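N-acylhomoserine lactone dependent regulatory protein (PDB 5L10) probably binds an N-acylhomoserine lactone through this autoinducer-binding domain and regulates transcription as a DNA-binding factor of the LuxR family. Local coordinates at residues A[29-38]-A[149-160]. Numbering follows the deposited sequence.
Sequences IAAAAAALGF and LRAPCASLSHAA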
loop_
_atom_site.group_PDB
_atom_site.type_symbol
_atom_site.label_atom_id
_atom_site.label_comp_id
_atom_site.label_asym_id
_atom_site.label_seq_id
_atom_site.Cartn_x
_atom_site.Cartn_y
_atom_site.Cartn_z
ATOM N N ILE A 29 -14.432 -0.541 2.388
ATOM C CA ILE A 29 -13.310 -1.274 2.965
ATOM C C ILE A 29 -13.787 -2.181 4.092
ATOM O O ILE A 29 -13.317 -3.316 4.236
ATOM C CB ILE A 29 -12.223 -0.294 3.444
ATOM C CG1 ILE A 29 -11.736 0.575 2.280
ATOM C CG2 ILE A 29 -11.062 -1.048 4.064
ATOM C CD1 ILE A 29 -10.775 1.667 2.693
ATOM N N ALA A 30 -14.734 -1.704 4.902
ATOM C CA ALA A 30 -15.261 -2.529 5.985
ATOM C C ALA A 30 -16.082 -3.695 5.445
ATOM O O ALA A 30 -16.027 -4.804 5.990
ATOM C CB ALA A 30 -16.095 -1.673 6.937
ATOM N N ALA A 31 -16.848 -3.467 4.374
ATOM C CA ALA A 31 -17.619 -4.554 3.781
ATOM C C ALA A 31 -16.706 -5.621 3.189
ATOM O O ALA A 31 -16.996 -6.820 3.290
ATOM C CB ALA A 31 -18.574 -4.006 2.721
ATOM N N ALA A 32 -15.591 -5.209 2.579
ATOM C CA ALA A 32 -14.648 -6.185 2.041
ATOM C C ALA A 32 -13.975 -6.974 3.159
ATOM O O ALA A 32 -13.859 -8.203 3.077
ATOM C CB ALA A 32 -13.606 -5.486 1.169
ATOM N N ALA A 33 -13.530 -6.283 4.211
ATOM C CA ALA A 33 -12.916 -6.974 5.341
ATOM C C ALA A 33 -13.887 -7.965 5.973
ATOM O O ALA A 33 -13.499 -9.087 6.326
ATOM C CB ALA A 33 -12.430 -5.958 6.373
ATOM N N ALA A 34 -15.156 -7.573 6.120
ATOM C CA ALA A 34 -16.154 -8.491 6.657
ATOM C C ALA A 34 -16.291 -9.727 5.779
ATOM O O ALA A 34 -16.361 -10.853 6.285
ATOM C CB ALA A 34 -17.502 -7.786 6.798
ATOM N N ALA A 35 -16.316 -9.536 4.458
ATOM C CA ALA A 35 -16.425 -10.669 3.545
ATOM C C ALA A 35 -15.212 -11.587 3.635
ATOM O O ALA A 35 -15.319 -12.781 3.338
ATOM C CB ALA A 35 -16.610 -10.171 2.113
ATOM N N LEU A 36 -14.061 -11.052 4.035
ATOM C CA LEU A 36 -12.862 -11.854 4.228
ATOM C C LEU A 36 -12.815 -12.528 5.593
ATOM O O LEU A 36 -11.841 -13.232 5.882
ATOM C CB LEU A 36 -11.612 -10.987 4.044
ATOM C CG LEU A 36 -11.384 -10.408 2.646
ATOM C CD1 LEU A 36 -10.174 -9.489 2.635
ATOM C CD2 LEU A 36 -11.213 -11.533 1.639
ATOM N N GLY A 37 -13.826 -12.324 6.437
ATOM C CA GLY A 37 -13.891 -12.963 7.734
ATOM C C GLY A 37 -13.562 -12.081 8.920
ATOM O O GLY A 37 -13.583 -12.572 10.055
ATOM N N PHE A 38 -13.257 -10.804 8.703
ATOM C CA PHE A 38 -12.899 -9.892 9.787
ATOM C C PHE A 38 -14.147 -9.141 10.229
ATOM O O PHE A 38 -14.669 -8.303 9.487
ATOM C CB PHE A 38 -11.809 -8.918 9.344
ATOM C CG PHE A 38 -10.533 -9.583 8.936
ATOM C CD1 PHE A 38 -9.639 -10.037 9.891
ATOM C CD2 PHE A 38 -10.222 -9.754 7.597
ATOM C CE1 PHE A 38 -8.459 -10.650 9.520
ATOM C CE2 PHE A 38 -9.046 -10.366 7.217
ATOM C CZ PHE A 38 -8.162 -10.815 8.179
ATOM N N LEU A 149 -4.557 -15.163 2.560
ATOM C CA LEU A 149 -5.126 -13.840 2.791
ATOM C C LEU A 149 -4.126 -12.705 2.619
ATOM O O LEU A 149 -4.526 -11.541 2.720
ATOM C CB LEU A 149 -5.722 -13.752 4.198
ATOM C CG LEU A 149 -7.124 -14.314 4.417
ATOM C CD1 LEU A 149 -7.559 -14.058 5.846
ATOM C CD2 LEU A 149 -8.104 -13.691 3.440
ATOM N N ARG A 150 -2.848 -13.003 2.372
ATOM C CA ARG A 150 -1.853 -11.941 2.253
ATOM C C ARG A 150 -2.197 -10.988 1.118
ATOM O O ARG A 150 -2.308 -9.773 1.325
ATOM C CB ARG A 150 -0.461 -12.538 2.048
ATOM C CG ARG A 150 0.207 -12.964 3.329
ATOM C CD ARG A 150 1.710 -13.065 3.160
ATOM N NE ARG A 150 2.345 -13.473 4.408
ATOM C CZ ARG A 150 2.607 -14.734 4.731
ATOM N NH1 ARG A 150 2.302 -15.715 3.891
ATOM N NH2 ARG A 150 3.183 -15.014 5.892
ATOM N N ALA A 151 -2.369 -11.521 -0.091
ATOM C CA ALA A 151 -2.700 -10.675 -1.237
ATOM C C ALA A 151 -3.997 -9.899 -1.049
ATOM O O ALA A 151 -4.001 -8.684 -1.316
ATOM C CB ALA A 151 -2.736 -11.525 -2.511
ATOM N N PRO A 152 -5.116 -10.500 -0.615
ATOM C CA PRO A 152 -6.323 -9.681 -0.405
ATOM C C PRO A 152 -6.153 -8.619 0.666
ATOM O O PRO A 152 -6.590 -7.478 0.476
ATOM C CB PRO A 152 -7.385 -10.719 -0.017
ATOM C CG PRO A 152 -6.894 -11.991 -0.603
ATOM C CD PRO A 152 -5.411 -11.935 -0.452
ATOM N N CYS A 153 -5.529 -8.960 1.795
ATOM C CA CYS A 153 -5.322 -7.965 2.842
ATOM C C CYS A 153 -4.409 -6.846 2.365
ATOM O O CYS A 153 -4.623 -5.675 2.701
ATOM C CB CYS A 153 -4.754 -8.628 4.091
ATOM S SG CYS A 153 -5.972 -9.554 5.020
ATOM N N ALA A 154 -3.375 -7.193 1.592
ATOM C CA ALA A 154 -2.521 -6.184 0.976
ATOM C C ALA A 154 -3.342 -5.234 0.116
ATOM O O ALA A 154 -3.169 -4.011 0.172
ATOM C CB ALA A 154 -1.443 -6.866 0.135
ATOM N N SER A 155 -4.243 -5.791 -0.691
ATOM C CA SER A 155 -5.132 -4.976 -1.508
ATOM C C SER A 155 -5.910 -3.984 -0.647
ATOM O O SER A 155 -5.902 -2.777 -0.910
ATOM C CB SER A 155 -6.073 -5.888 -2.293
ATOM O OG SER A 155 -6.923 -5.145 -3.137
ATOM N N LEU A 156 -6.574 -4.478 0.404
ATOM C CA LEU A 156 -7.341 -3.600 1.287
ATOM C C LEU A 156 -6.452 -2.566 1.959
ATOM O O LEU A 156 -6.873 -1.425 2.191
ATOM C CB LEU A 156 -8.065 -4.422 2.351
ATOM C CG LEU A 156 -9.376 -5.076 1.942
ATOM C CD1 LEU A 156 -10.015 -5.758 3.145
ATOM C CD2 LEU A 156 -10.288 -4.016 1.365
ATOM N N SER A 157 -5.225 -2.957 2.301
ATOM C CA SER A 157 -4.311 -2.046 2.976
ATOM C C SER A 157 -3.915 -0.892 2.064
ATOM O O SER A 157 -3.898 0.270 2.484
ATOM C CB SER A 157 -3.082 -2.814 3.446
ATOM O OG SER A 157 -2.163 -1.937 4.053
ATOM N N HIS A 158 -3.583 -1.198 0.808
ATOM C CA HIS A 158 -3.328 -0.144 -0.166
ATOM C C HIS A 158 -4.553 0.740 -0.340
ATOM O O HIS A 158 -4.434 1.964 -0.459
ATOM C CB HIS A 158 -2.912 -0.757 -1.506
ATOM C CG HIS A 158 -2.963 0.201 -2.658
ATOM N ND1 HIS A 158 -4.139 0.543 -3.292
ATOM C CD2 HIS A 158 -1.982 0.877 -3.301
ATOM C CE1 HIS A 158 -3.882 1.395 -4.269
ATOM N NE2 HIS A 158 -2.580 1.614 -4.296
ATOM N N ALA A 159 -5.742 0.136 -0.349
ATOM C CA ALA A 159 -6.966 0.904 -0.556
ATOM C C ALA A 159 -7.216 1.868 0.594
ATOM O O ALA A 159 -7.641 3.008 0.374
ATOM C CB ALA A 159 -8.153 -0.042 -0.728
ATOM N N ALA A 160 -6.970 1.428 1.829
ATOM C CA ALA A 160 -7.188 2.303 2.975
ATOM C C ALA A 160 -6.227 3.482 2.947
ATOM O O ALA A 160 -6.624 4.626 3.200
ATOM C CB ALA A 160 -7.036 1.514 4.275
#
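Leu156 overlaps the alanine-rich face of helix 22-35. Its CD2 sits on Ala32 CB at 3.6 Å, while CD1 lies 3.7 Å from the backbone N of Ala33. This is an antiparallel helix pair in the autoinducer-binding domain of a LuxR-type regulator; the N-to-C directions of the short segments are 168° apart. Both helices pack against the antiparallel sheet, where Leu134 touches Ala33, Phe38 and Cys153. Helix 143-169 also meets its counterpart in the second subunit, through Ser155 and His158 among others.

Ile29 and Leu156 pass each other, with Ile29 CG2 4.1 Å from Leu156 CD2. Ile29 CG1 turns beside the backbone N (chi1 -58°) and the chain then extends, carrying CD1 to 3.7 Å from Ala160 CA. Leu36 points its CD1 at the Leu156 tip, 3.8 Å from CD1 of that residue, and the same methyl touches Pro152 CB. Its other methyl, CD2, meets Leu149 CD2 at 4.2 Å. Gly37, with positive phi, ends helix 22-35 in a Schellman motif, and Phe38 follows with its side chain directed back at helix 143-169. The Phe38 ring meets Leu149 CD1 and Cys153 obliquely. Cys153 SG makes a sulfur-aromatic contact, 4.9 Å from the Phe38 ring centroid and 64° off the ring normal, with Phe38 CE2 its nearest ring atom.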